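Local atomic coordinates of Lin0012 protein (PDB entry 3K17), a protein that probably phosphorylates phosphomevalonate with ATP, the second of three steps from mevalonate to isopentenyl diphosphate, as a member of the GHMP kinase family. Residues A[13-18]-A[215-220]; A[18-23]-A[275-280]; A[163-168]-A[173-178]; A[209-214]-A[268-273]; A[324-329]-A[333-338]. All coordinates share one frame; numbering follows the deposited sequence.

In the fold
Contact 1 stands where the N-terminal sheet meets the antiparallel sheet of the C-terminal domain. Contact 2 continues from it through the shared A18, centres about 14 Å apart, and leads to helix 267-288, which contact 4 uses about two turns earlier. Contact 3 packs a helix on the same sheet as strand 7-18, and K14 of contact 1 touches S166, D163 and C167 there. Contacts 4 and 5 meet through T214 and S326; contacts 1 and 5 meet through the rings of F215 and F325, their centres also about 14 Å apart. Contacts 3 and 5 lie farthest apart, about 27 Å between centres. The glycine-rich loop around S314 and G315 borders contacts 1 and 2.

Contact 1 of 5, residues A[13-18]-A[215-220]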
# COMPACT_ATOMS: atom_id res chain seq x y z
N GLY A 13 -17.68 -29.05 23.63
CA GLY A 13 -18.30 -28.14 22.68
C GLY A 13 -19.59 -27.64 23.32
O GLY A 13 -19.94 -28.08 24.42
N LYS A 14 -20.31 -26.76 22.64
CA LYS A 14 -21.54 -26.20 23.20
C LYS A 14 -22.70 -26.20 22.22
O LYS A 14 -22.51 -26.23 21.01
CB LYS A 14 -21.29 -24.76 23.66
CG LYS A 14 -21.05 -23.78 22.49
CD LYS A 14 -22.34 -23.10 22.01
CE LYS A 14 -22.24 -22.62 20.55
NZ LYS A 14 -22.37 -23.77 19.59
N LEU A 15 -23.90 -26.12 22.78
CA LEU A 15 -25.12 -26.06 22.00
C LEU A 15 -26.12 -25.17 22.70
O LEU A 15 -26.46 -25.40 23.86
CB LEU A 15 -25.73 -27.46 21.85
CG LEU A 15 -25.14 -28.36 20.76
CD1 LEU A 15 -25.77 -29.74 20.82
CD2 LEU A 15 -25.39 -27.72 19.38
N TYR A 16 -26.58 -24.13 22.01
CA TYR A 16 -27.59 -23.25 22.58
C TYR A 16 -28.85 -24.09 22.60
O TYR A 16 -29.10 -24.88 21.68
CB TYR A 16 -27.81 -22.03 21.69
CG TYR A 16 -26.91 -20.87 22.03
CD1 TYR A 16 -27.24 -20.00 23.07
CD2 TYR A 16 -25.71 -20.66 21.36
CE1 TYR A 16 -26.41 -18.95 23.43
CE2 TYR A 16 -24.86 -19.62 21.71
CZ TYR A 16 -25.22 -18.77 22.75
OH TYR A 16 -24.38 -17.74 23.12
N VAL A 17 -29.65 -23.94 23.66
CA VAL A 17 -30.89 -24.70 23.77
C VAL A 17 -32.09 -23.77 23.61
O VAL A 17 -33.10 -24.16 23.05
CB VAL A 17 -30.98 -25.42 25.14
CG1 VAL A 17 -32.32 -26.13 25.27
CG2 VAL A 17 -29.84 -26.42 25.27
N ALA A 18 -31.94 -22.54 24.09
CA ALA A 18 -33.00 -21.54 24.01
C ALA A 18 -32.44 -20.14 24.27
O ALA A 18 -31.42 -19.98 24.94
CB ALA A 18 -34.09 -21.85 25.04
N PHE A 215 -32.36 -35.94 25.36
CA PHE A 215 -31.91 -34.85 24.50
C PHE A 215 -31.26 -35.43 23.23
O PHE A 215 -30.32 -36.23 23.32
CB PHE A 215 -30.89 -33.99 25.24
CG PHE A 215 -30.52 -32.71 24.54
CD1 PHE A 215 -31.46 -31.70 24.36
CD2 PHE A 215 -29.21 -32.49 24.11
CE1 PHE A 215 -31.10 -30.49 23.78
CE2 PHE A 215 -28.84 -31.28 23.52
CZ PHE A 215 -29.79 -30.28 23.36
N SER A 216 -31.75 -35.03 22.07
CA SER A 216 -31.20 -35.52 20.81
C SER A 216 -30.53 -34.41 20.00
O SER A 216 -31.04 -33.30 19.92
CB SER A 216 -32.30 -36.18 19.98
OG SER A 216 -32.79 -37.35 20.61
N VAL A 217 -29.38 -34.72 19.40
CA VAL A 217 -28.64 -33.76 18.60
C VAL A 217 -28.54 -34.24 17.15
O VAL A 217 -28.13 -35.36 16.88
CB VAL A 217 -27.20 -33.55 19.15
CG1 VAL A 217 -26.46 -32.50 18.32
CG2 VAL A 217 -27.27 -33.11 20.61
N GLY A 218 -28.94 -33.38 16.21
CA GLY A 218 -28.88 -33.74 14.80
C GLY A 218 -28.19 -32.69 13.94
O GLY A 218 -28.62 -31.54 13.91
N TRP A 219 -27.13 -33.08 13.25
CA TRP A 219 -26.38 -32.16 12.38
C TRP A 219 -27.00 -32.13 10.99
O TRP A 219 -27.14 -33.17 10.34
CB TRP A 219 -24.92 -32.61 12.29
CG TRP A 219 -24.06 -31.69 11.47
CD1 TRP A 219 -23.91 -30.34 11.63
CD2 TRP A 219 -23.16 -32.07 10.42
NE1 TRP A 219 -22.97 -29.86 10.75
CE2 TRP A 219 -22.49 -30.90 10.00
CE3 TRP A 219 -22.84 -33.29 9.79
CZ2 TRP A 219 -21.52 -30.90 8.98
CZ3 TRP A 219 -21.87 -33.30 8.78
CH2 TRP A 219 -21.22 -32.11 8.39
N THR A 220 -27.37 -30.94 10.52
CA THR A 220 -28.00 -30.80 9.22
C THR A 220 -27.02 -30.92 8.07
O THR A 220 -27.43 -30.91 6.91
CB THR A 220 -28.73 -29.46 9.09
OG1 THR A 220 -27.77 -28.40 9.13
CG2 THR A 220 -29.73 -29.28 10.22
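L15 and V217 reach toward each other tip to tip across the gap between two strands of different sheets. L15 CD1 fits between the two methyls of V217, 3.7 Å from V217 CG2 and 3.8 Å from V217 CG1. V217 presents both branches because its CG1 lies anti to the backbone N (chi1 -178°) while CG2 sits beside that N. The same L15 methyl also comes up to the F215 ring at its edge, near the ring plane, with L15 CD1 4.4 Å from F215 CE2. V17 approaches this ring obliquely, its CG2 4.3 Å from F215 CZ. All of these touches are apolar and buried, and the side chains alone bridge the space, since the strand axes run 10.7 Å apart at an angle of 109°. V17 and A18 together face I31 in a classic beta bulge at the end of strand 7-18, next to the place where V17 meets the ring. Around the contact, L15 also packs on L117 and S314, two loop residues. The F215 ring makes edge-to-face contacts with W172 and F349 and meets F325 with the planes at about 50°, while V17 rests on I323 and F325 of strand 321-326, the neighbour of 214-219 in its sheet.

Contact 2 of 5, residues A[18-23]-A[275-280]; sequences AGEYAV and KENRRI
This is a small, buried contact between a loop and a helix: the turn that follows strand 7-18 meets one side chain of helix 267-288, that of N277. The asparagine points toward the turn, its CG anti to the backbone N (chi1 -159°), which carries the flat amide away from the helix and up to the peptide between A18 and G19. N277 CG lies 4.0 Å from G19 N and 4.2 Å from A18 CB. The two ends of this amide are probably exchanged in the model; with the group reversed, its approach to G19 N may be a hydrogen bond. G19 adopts a left-handed conformation (phi 91°), bending the chain sharply out of the strand. The turn is closed by V23 N donating to G19 O over 3.0 Å. G19 and E20 are consistent with the Gly-Glu of the first GHMP kinase motif, which begins on the preceding strand. E20 turns its carboxylate to the C-terminal domain, where OE2 accepts from G315 N of the glycine-rich loop and OE1 forms a salt bridge with K312 of strand 310-313. K312 in turn lies against N277, which places the lysine beside both members of the contact. On the helix, N277 also touches M255 of helix 241-264, whereas A22 of the turn rests on N251 of the same helix.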
# COMPACT_ATOMS: atom_id res chain seq x y z
N ALA A 18 -31.94 -22.54 24.09
CA ALA A 18 -33.00 -21.54 24.01
C ALA A 18 -32.44 -20.14 24.27
O ALA A 18 -31.42 -19.98 24.94
CB ALA A 18 -34.09 -21.85 25.04
N GLY A 19 -33.10 -19.12 23.73
CA GLY A 19 -32.67 -17.75 23.94
C GLY A 19 -31.69 -17.18 22.94
O GLY A 19 -31.20 -16.06 23.13
N GLU A 20 -31.40 -17.91 21.87
CA GLU A 20 -30.47 -17.44 20.85
C GLU A 20 -30.92 -16.13 20.21
O GLU A 20 -32.12 -15.88 20.06
CB GLU A 20 -30.27 -18.48 19.75
CG GLU A 20 -29.79 -19.83 20.23
CD GLU A 20 -30.90 -20.87 20.20
OE1 GLU A 20 -31.97 -20.61 20.78
OE2 GLU A 20 -30.69 -21.95 19.61
N TYR A 21 -29.93 -15.32 19.82
CA TYR A 21 -30.13 -14.02 19.19
C TYR A 21 -30.43 -12.96 20.23
O TYR A 21 -29.73 -11.96 20.31
CB TYR A 21 -31.22 -14.08 18.12
CG TYR A 21 -30.72 -14.68 16.82
CD1 TYR A 21 -29.91 -13.93 15.95
CD2 TYR A 21 -31.00 -16.00 16.47
CE1 TYR A 21 -29.40 -14.48 14.78
CE2 TYR A 21 -30.49 -16.57 15.30
CZ TYR A 21 -29.69 -15.80 14.46
OH TYR A 21 -29.17 -16.35 13.31
N ALA A 22 -31.46 -13.19 21.04
CA ALA A 22 -31.81 -12.23 22.08
C ALA A 22 -30.68 -12.15 23.09
O ALA A 22 -30.40 -11.09 23.66
CB ALA A 22 -33.10 -12.67 22.77
N VAL A 23 -30.01 -13.28 23.30
CA VAL A 23 -28.93 -13.36 24.26
C VAL A 23 -27.79 -12.37 24.00
O VAL A 23 -27.02 -12.06 24.91
CB VAL A 23 -28.37 -14.81 24.34
CG1 VAL A 23 -27.60 -15.17 23.08
CG2 VAL A 23 -27.51 -14.96 25.58
N LYS A 275 -41.24 -25.14 21.89
CA LYS A 275 -42.10 -24.90 20.73
C LYS A 275 -42.27 -23.40 20.52
O LYS A 275 -42.19 -22.91 19.40
CB LYS A 275 -43.48 -25.53 20.92
CG LYS A 275 -43.47 -27.04 21.13
CD LYS A 275 -44.91 -27.56 21.12
CE LYS A 275 -45.04 -28.90 21.82
NZ LYS A 275 -44.15 -29.92 21.21
N GLU A 276 -42.50 -22.68 21.62
CA GLU A 276 -42.67 -21.23 21.54
C GLU A 276 -41.38 -20.54 21.10
O GLU A 276 -41.41 -19.63 20.27
CB GLU A 276 -43.11 -20.66 22.89
CG GLU A 276 -44.45 -21.19 23.38
CD GLU A 276 -44.94 -20.43 24.60
OE1 GLU A 276 -45.18 -19.21 24.48
OE2 GLU A 276 -45.08 -21.04 25.68
N ASN A 277 -40.25 -20.97 21.65
CA ASN A 277 -38.97 -20.37 21.27
C ASN A 277 -38.79 -20.59 19.77
O ASN A 277 -38.42 -19.68 19.04
CB ASN A 277 -37.80 -21.01 22.03
CG ASN A 277 -36.57 -20.12 22.06
OD1 ASN A 277 -36.42 -19.21 21.24
ND2 ASN A 277 -35.67 -20.38 23.00
N ARG A 278 -39.06 -21.81 19.32
CA ARG A 278 -38.93 -22.13 17.91
C ARG A 278 -39.77 -21.17 17.08
O ARG A 278 -39.32 -20.67 16.06
CB ARG A 278 -39.41 -23.56 17.63
CG ARG A 278 -39.41 -23.91 16.14
CD ARG A 278 -40.09 -25.23 15.83
NE ARG A 278 -40.05 -25.50 14.39
CZ ARG A 278 -40.75 -26.44 13.77
NH1 ARG A 278 -41.56 -27.24 14.46
NH2 ARG A 278 -40.65 -26.59 12.46
N ARG A 279 -40.99 -20.91 17.54
CA ARG A 279 -41.91 -20.03 16.84
C ARG A 279 -41.41 -18.61 16.67
O ARG A 279 -41.43 -18.07 15.56
CB ARG A 279 -43.27 -20.02 17.54
CG ARG A 279 -43.93 -21.40 17.66
CD ARG A 279 -44.04 -22.09 16.30
NE ARG A 279 -44.86 -23.30 16.34
CZ ARG A 279 -44.53 -24.43 16.97
NH1 ARG A 279 -43.39 -24.53 17.63
NH2 ARG A 279 -45.35 -25.47 16.91
N ILE A 280 -40.96 -17.99 17.76
CA ILE A 280 -40.49 -16.61 17.67
C ILE A 280 -39.24 -16.49 16.80
O ILE A 280 -38.99 -15.45 16.20
CB ILE A 280 -40.21 -16.00 19.06
CG1 ILE A 280 -39.01 -16.68 19.72
CG2 ILE A 280 -41.45 -16.16 19.95
CD1 ILE A 280 -38.63 -16.05 21.04

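Contact 3 of 5, residues A[163-168]-A[173-178]; sequences DIASCM and IAYTTF
A165 packs against I173 and Y175, and S166 against I173, in a helix-turn-strand unit of the N-terminal GHMP kinase domain, where helix 162-169 doubles back onto strand 172-176 at 146°. The packing is mainly apolar. The A165 methyl settles between two strand side chains, its CB 3.8 Å from I173 CD1 and 3.5 Å from Y175 CD1; it reaches the tyrosine ring obliquely. The small residue lets the strand come close, the CA atoms of A165 and Y175 being 7.2 Å apart. I173 holds CG1 in the crowded position between its backbone N and carbonyl carbon (chi1 63°), and the extended branch beyond it brings CD1 up to the helix.

Polar bonds fix the pieces rather than join them. Y175 OH bonds to S160 O, just before the helix, which pins the far end of the ring whose near side receives A165. Backbone bonds tie I173 to L32 and Y175 to A30, so the strand is embedded in the sheet. Inside the helix, C167 N donates to D163 O over 3.1 Å. Where the alanine gives way to S166, the isoleucine tip lies against main chain, with I173 CD1 3.6 Å from S166 N.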
# COMPACT_ATOMS: atom_id res chain seq x y z
N ASP A 163 -21.34 -18.94 24.61
CA ASP A 163 -20.63 -20.12 24.16
C ASP A 163 -19.38 -20.30 25.01
O ASP A 163 -19.04 -21.41 25.39
CB ASP A 163 -20.26 -20.03 22.66
CG ASP A 163 -19.61 -18.71 22.28
OD1 ASP A 163 -19.46 -17.81 23.14
OD2 ASP A 163 -19.25 -18.57 21.09
N ILE A 164 -18.71 -19.19 25.31
CA ILE A 164 -17.53 -19.23 26.15
C ILE A 164 -17.92 -19.80 27.53
O ILE A 164 -17.22 -20.64 28.09
CB ILE A 164 -16.95 -17.80 26.35
CG1 ILE A 164 -16.28 -17.31 25.06
CG2 ILE A 164 -15.97 -17.78 27.50
CD1 ILE A 164 -15.07 -18.12 24.63
N ALA A 165 -19.06 -19.34 28.06
CA ALA A 165 -19.53 -19.79 29.37
C ALA A 165 -19.78 -21.29 29.42
O ALA A 165 -19.33 -21.98 30.34
CB ALA A 165 -20.81 -19.04 29.75
N SER A 166 -20.49 -21.79 28.42
CA SER A 166 -20.82 -23.20 28.34
C SER A 166 -19.59 -24.07 28.24
O SER A 166 -19.50 -25.10 28.92
CB SER A 166 -21.76 -23.44 27.15
OG SER A 166 -22.05 -24.82 27.03
N CYS A 167 -18.62 -23.69 27.40
CA CYS A 167 -17.39 -24.47 27.24
C CYS A 167 -16.57 -24.47 28.54
O CYS A 167 -15.97 -25.48 28.90
CB CYS A 167 -16.55 -23.90 26.10
SG CYS A 167 -17.36 -24.06 24.48
N MSE A 168 -16.55 -23.33 29.22
CA MSE A 168 -15.80 -23.19 30.47
C MSE A 168 -16.42 -23.95 31.65
O MSE A 168 -15.72 -24.66 32.38
CB MSE A 168 -15.71 -21.70 30.82
CG MSE A 168 -15.04 -21.37 32.14
SE MSE A 168 -13.15 -21.73 32.11
CE MSE A 168 -12.59 -20.16 31.08
N ILE A 173 -26.31 -24.84 31.66
CA ILE A 173 -26.31 -23.54 32.32
C ILE A 173 -27.34 -22.55 31.79
O ILE A 173 -27.82 -22.66 30.66
CB ILE A 173 -24.94 -22.82 32.20
CG1 ILE A 173 -24.64 -22.54 30.73
CG2 ILE A 173 -23.84 -23.66 32.83
CD1 ILE A 173 -23.48 -21.57 30.49
N ALA A 174 -27.65 -21.59 32.64
CA ALA A 174 -28.52 -20.49 32.30
C ALA A 174 -27.48 -19.37 32.26
O ALA A 174 -26.86 -19.04 33.28
CB ALA A 174 -29.53 -20.23 33.39
N TYR A 175 -27.26 -18.80 31.08
CA TYR A 175 -26.27 -17.74 30.93
C TYR A 175 -26.92 -16.38 30.73
O TYR A 175 -27.76 -16.21 29.85
CB TYR A 175 -25.37 -18.02 29.72
CG TYR A 175 -24.40 -16.90 29.42
CD1 TYR A 175 -23.30 -16.68 30.23
CD2 TYR A 175 -24.62 -16.02 28.35
CE1 TYR A 175 -22.42 -15.62 29.99
CE2 TYR A 175 -23.75 -14.96 28.11
CZ TYR A 175 -22.65 -14.76 28.93
OH TYR A 175 -21.79 -13.71 28.69
N THR A 176 -26.53 -15.41 31.55
CA THR A 176 -27.07 -14.07 31.43
C THR A 176 -25.95 -13.12 31.04
O THR A 176 -25.03 -12.85 31.81
CB THR A 176 -27.72 -13.60 32.74
OG1 THR A 176 -28.77 -14.51 33.09
CG2 THR A 176 -28.29 -12.20 32.58
N THR A 177 -26.06 -12.60 29.82
CA THR A 177 -25.07 -11.72 29.23
C THR A 177 -24.71 -10.49 30.05
O THR A 177 -25.58 -9.76 30.53
CB THR A 177 -25.55 -11.26 27.83
OG1 THR A 177 -26.01 -12.40 27.09
CG2 THR A 177 -24.41 -10.57 27.07
N PHE A 178 -23.41 -10.26 30.19
CA PHE A 178 -22.89 -9.12 30.94
C PHE A 178 -23.20 -7.84 30.16
O PHE A 178 -23.62 -7.90 29.01
CB PHE A 178 -21.38 -9.27 31.13
CG PHE A 178 -20.61 -9.44 29.84
CD1 PHE A 178 -20.31 -8.35 29.04
CD2 PHE A 178 -20.19 -10.70 29.44
CE1 PHE A 178 -19.59 -8.51 27.84
CE2 PHE A 178 -19.47 -10.87 28.24
CZ PHE A 178 -19.18 -9.77 27.45

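Contact 4 of 5, residues A[209-214]-A[268-273]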
# COMPACT_ATOMS: atom_id res chain seq x y z
N GLU A 209 -29.81 -28.30 36.28
CA GLU A 209 -29.96 -29.74 36.34
C GLU A 209 -30.41 -30.23 34.98
O GLU A 209 -31.29 -29.64 34.35
CB GLU A 209 -31.02 -30.13 37.39
CG GLU A 209 -30.65 -29.79 38.83
CD GLU A 209 -30.14 -31.01 39.60
OE1 GLU A 209 -30.93 -31.97 39.77
OE2 GLU A 209 -28.97 -30.99 40.04
N GLU A 210 -29.78 -31.31 34.52
CA GLU A 210 -30.11 -31.89 33.22
C GLU A 210 -31.56 -32.37 33.21
O GLU A 210 -32.00 -33.06 34.13
CB GLU A 210 -29.17 -33.07 32.95
CG GLU A 210 -29.28 -33.65 31.55
CD GLU A 210 -28.34 -34.82 31.35
OE1 GLU A 210 -27.24 -34.80 31.93
OE2 GLU A 210 -28.69 -35.75 30.60
N PRO A 211 -32.32 -32.01 32.18
CA PRO A 211 -33.72 -32.45 32.12
C PRO A 211 -33.79 -33.96 31.95
O PRO A 211 -32.86 -34.59 31.41
CB PRO A 211 -34.26 -31.71 30.89
CG PRO A 211 -33.43 -30.48 30.84
CD PRO A 211 -32.05 -31.02 31.12
N VAL A 212 -34.89 -34.55 32.41
CA VAL A 212 -35.07 -35.99 32.30
C VAL A 212 -35.36 -36.41 30.86
O VAL A 212 -34.88 -37.44 30.41
CB VAL A 212 -36.22 -36.50 33.23
CG1 VAL A 212 -36.46 -38.00 33.01
CG2 VAL A 212 -35.85 -36.26 34.70
N PRO A 213 -36.17 -35.62 30.13
CA PRO A 213 -36.48 -35.97 28.73
C PRO A 213 -35.19 -36.17 27.93
O PRO A 213 -34.26 -35.38 28.05
CB PRO A 213 -37.27 -34.77 28.24
CG PRO A 213 -37.95 -34.27 29.48
CD PRO A 213 -36.85 -34.37 30.51
N THR A 214 -35.14 -37.23 27.13
CA THR A 214 -33.95 -37.51 26.32
C THR A 214 -33.62 -36.35 25.38
O THR A 214 -34.50 -35.84 24.68
CB THR A 214 -34.13 -38.79 25.46
OG1 THR A 214 -34.38 -39.91 26.31
CG2 THR A 214 -32.86 -39.07 24.63
N GLU A 268 -43.55 -30.95 30.78
CA GLU A 268 -44.52 -30.36 29.86
C GLU A 268 -44.21 -28.90 29.59
O GLU A 268 -44.38 -28.41 28.47
CB GLU A 268 -45.95 -30.48 30.41
CG GLU A 268 -46.51 -31.91 30.41
CD GLU A 268 -46.52 -32.54 29.02
OE1 GLU A 268 -46.86 -31.84 28.04
OE2 GLU A 268 -46.20 -33.75 28.92
N LEU A 269 -43.75 -28.19 30.62
CA LEU A 269 -43.42 -26.78 30.47
C LEU A 269 -42.15 -26.60 29.62
O LEU A 269 -41.95 -25.55 29.00
CB LEU A 269 -43.22 -26.14 31.85
CG LEU A 269 -42.91 -24.64 31.86
CD1 LEU A 269 -44.03 -23.87 31.17
CD2 LEU A 269 -42.72 -24.16 33.30
N LEU A 270 -41.31 -27.63 29.59
CA LEU A 270 -40.09 -27.57 28.78
C LEU A 270 -40.49 -27.69 27.31
O LEU A 270 -40.07 -26.88 26.48
CB LEU A 270 -39.13 -28.71 29.15
CG LEU A 270 -37.84 -28.82 28.33
CD1 LEU A 270 -37.04 -27.52 28.38
CD2 LEU A 270 -37.02 -29.98 28.86
N TYR A 271 -41.33 -28.68 26.99
CA TYR A 271 -41.78 -28.89 25.61
C TYR A 271 -42.46 -27.67 25.01
O TYR A 271 -42.12 -27.22 23.92
CB TYR A 271 -42.74 -30.08 25.52
CG TYR A 271 -42.16 -31.39 26.00
CD1 TYR A 271 -40.91 -31.84 25.57
CD2 TYR A 271 -42.87 -32.19 26.90
CE1 TYR A 271 -40.38 -33.05 26.02
CE2 TYR A 271 -42.35 -33.41 27.36
CZ TYR A 271 -41.11 -33.83 26.92
OH TYR A 271 -40.59 -35.01 27.38
N SER A 272 -43.44 -27.12 25.73
CA SER A 272 -44.15 -25.96 25.24
C SER A 272 -43.24 -24.74 25.09
O SER A 272 -43.41 -23.96 24.17
CB SER A 272 -45.33 -25.63 26.17
OG SER A 272 -44.92 -25.56 27.52
N SER A 273 -42.27 -24.59 25.99
CA SER A 273 -41.35 -23.46 25.91
C SER A 273 -40.48 -23.56 24.66
O SER A 273 -40.23 -22.56 23.98
CB SER A 273 -40.45 -23.42 27.15
OG SER A 273 -41.20 -23.25 28.33
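Two prolines, P211 and P213, lie against L270 and Y271 on successive positions of helix 267-288. The P211 ring crosses the leucine side chain at about a right angle, with L270 CD2 3.8 Å from P211 CB and 4.1 Å from P211 CG. L270 extends with CG anti to the backbone N (chi1 177°), which carries this methyl out to the prolines; P213 CG touches it more loosely at 4.4 Å. P213 and Y271 cross obliquely at the phenol end of the ring, where P213 CB stands 3.4 Å from Y271 OH and P213 CG 4.1 Å from Y271 CZ. The proline covers that hydroxyl, which is buried and finds no polar partner in the model. Y271 leaves the backbone pointing neither at the loop nor away from it, and its outer end comes to P213.

In the next shell F325 of strand 321-326 packs on all four residues, and P211 is further flanked by W172 and F262. Past P213 the backbone of T214 pairs with S326, which fixes where the loop enters the sheet. Within the helix, S272 OG hydrogen-bonds to E268 O over 3.1 Å. Segment 209-214 is the connection from strand 204-208 of the N-terminal sheet to the first strand of the C-terminal domain, so the arrangement is an interdomain linker packed on a helix of the two-domain GHMP kinase fold.

Contact 5 of 5, residues A[324-329]-A[333-338]; sequences AFSKTK and EKLVNE
A324 opens the contact by turning its methyl to L335 of the following helix, A324 CB lying 3.8 Å from L335 CD2. F325 points to the other face of the sheet, toward helix 267-288. S326 faces the helix again, and its OG comes within 3.6 Å of the same L335 methyl, which therefore lies against both strand residues. L335 reaches them with CG anti to its backbone N (chi1 176°). At T328 the chain turns into the helix, and T328 OG1 caps L331 N as the N-cap. K329 follows in the first turn: E333 N donates to K329 O over 2.8 Å at 153°, while E333 CG leans on that oxygen at 3.2 Å. A304 of helix 295-306 packs on both A324 and L335. Strand 321-326, helix 329-341 and strand 345-346 form a beta-alpha-beta crossover, and the 2-3-1-4 strand order marks the ferredoxin-like fold of the GHMP kinase C-terminal domain.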
# COMPACT_ATOMS: atom_id res chain seq x y z
N ALA A 324 -33.48 -31.63 20.10
CA ALA A 324 -34.82 -32.03 20.50
C ALA A 324 -34.89 -32.74 21.85
O ALA A 324 -33.90 -33.30 22.32
CB ALA A 324 -35.42 -32.93 19.42
N PHE A 325 -36.07 -32.68 22.45
CA PHE A 325 -36.37 -33.34 23.72
C PHE A 325 -37.50 -34.33 23.41
O PHE A 325 -38.47 -33.96 22.76
CB PHE A 325 -36.87 -32.33 24.75
CG PHE A 325 -35.78 -31.48 25.35
CD1 PHE A 325 -34.90 -32.01 26.28
CD2 PHE A 325 -35.66 -30.15 24.98
CE1 PHE A 325 -33.89 -31.22 26.84
CE2 PHE A 325 -34.66 -29.34 25.54
CZ PHE A 325 -33.78 -29.88 26.47
N SER A 326 -37.36 -35.58 23.86
CA SER A 326 -38.38 -36.60 23.62
C SER A 326 -38.87 -37.26 24.92
O SER A 326 -38.12 -37.39 25.89
CB SER A 326 -37.84 -37.69 22.68
OG SER A 326 -37.65 -37.18 21.36
N LYS A 327 -40.13 -37.70 24.91
CA LYS A 327 -40.74 -38.34 26.08
C LYS A 327 -40.02 -39.57 26.61
O LYS A 327 -39.93 -39.76 27.82
CB LYS A 327 -42.19 -38.73 25.79
CG LYS A 327 -43.21 -37.67 26.12
CD LYS A 327 -43.24 -36.55 25.11
CE LYS A 327 -44.36 -35.58 25.46
NZ LYS A 327 -45.66 -36.29 25.55
N THR A 328 -39.51 -40.40 25.70
CA THR A 328 -38.82 -41.62 26.11
C THR A 328 -37.65 -41.90 25.20
O THR A 328 -37.53 -41.29 24.13
CB THR A 328 -39.75 -42.85 26.05
OG1 THR A 328 -40.13 -43.09 24.69
CG2 THR A 328 -41.01 -42.61 26.88
N LYS A 329 -36.79 -42.82 25.61
CA LYS A 329 -35.64 -43.20 24.81
C LYS A 329 -36.17 -43.78 23.50
O LYS A 329 -35.67 -43.46 22.42
CB LYS A 329 -34.81 -44.28 25.52
CG LYS A 329 -34.17 -43.86 26.83
CD LYS A 329 -33.37 -45.03 27.40
CE LYS A 329 -32.85 -44.75 28.81
NZ LYS A 329 -31.86 -43.63 28.85
N GLU A 333 -35.34 -42.65 19.74
CA GLU A 333 -34.78 -43.51 18.70
C GLU A 333 -35.61 -43.42 17.42
O GLU A 333 -35.07 -43.40 16.32
CB GLU A 333 -34.69 -44.96 19.19
CG GLU A 333 -33.84 -45.11 20.45
CD GLU A 333 -33.82 -46.53 20.98
OE1 GLU A 333 -34.90 -47.16 21.06
OE2 GLU A 333 -32.72 -47.02 21.33
N LYS A 334 -36.93 -43.38 17.58
CA LYS A 334 -37.83 -43.27 16.44
C LYS A 334 -37.59 -41.92 15.76
O LYS A 334 -37.58 -41.82 14.53
CB LYS A 334 -39.30 -43.34 16.88
CG LYS A 334 -39.97 -44.69 16.66
CD LYS A 334 -39.43 -45.76 17.59
CE LYS A 334 -40.20 -47.07 17.42
NZ LYS A 334 -41.65 -46.91 17.74
N LEU A 335 -37.40 -40.89 16.57
CA LEU A 335 -37.15 -39.55 16.05
C LEU A 335 -35.85 -39.55 15.25
O LEU A 335 -35.81 -39.07 14.12
CB LEU A 335 -37.06 -38.54 17.19
CG LEU A 335 -36.70 -37.10 16.81
CD1 LEU A 335 -37.74 -36.54 15.86
CD2 LEU A 335 -36.62 -36.25 18.07
N VAL A 336 -34.80 -40.09 15.86
CA VAL A 336 -33.49 -40.17 15.21
C VAL A 336 -33.57 -40.92 13.87
O VAL A 336 -32.94 -40.51 12.90
CB VAL A 336 -32.47 -40.87 16.13
CG1 VAL A 336 -31.19 -41.21 15.36
CG2 VAL A 336 -32.13 -39.96 17.31
N ASN A 337 -34.34 -42.00 13.83
CA ASN A 337 -34.49 -42.77 12.59
C ASN A 337 -35.10 -41.90 11.50
O ASN A 337 -34.69 -41.96 10.34
CB ASN A 337 -35.35 -44.02 12.84
CG ASN A 337 -35.59 -44.82 11.56
OD1 ASN A 337 -36.56 -44.57 10.84
ND2 ASN A 337 -34.71 -45.77 11.27
N GLU A 338 -36.09 -41.09 11.87
CA GLU A 338 -36.73 -40.19 10.92
C GLU A 338 -35.73 -39.14 10.43
O GLU A 338 -35.69 -38.82 9.24
CB GLU A 338 -37.93 -39.50 11.57
CG GLU A 338 -39.11 -40.43 11.79
CD GLU A 338 -39.51 -41.15 10.52
OE1 GLU A 338 -39.77 -40.47 9.50
OE2 GLU A 338 -39.57 -42.40 10.53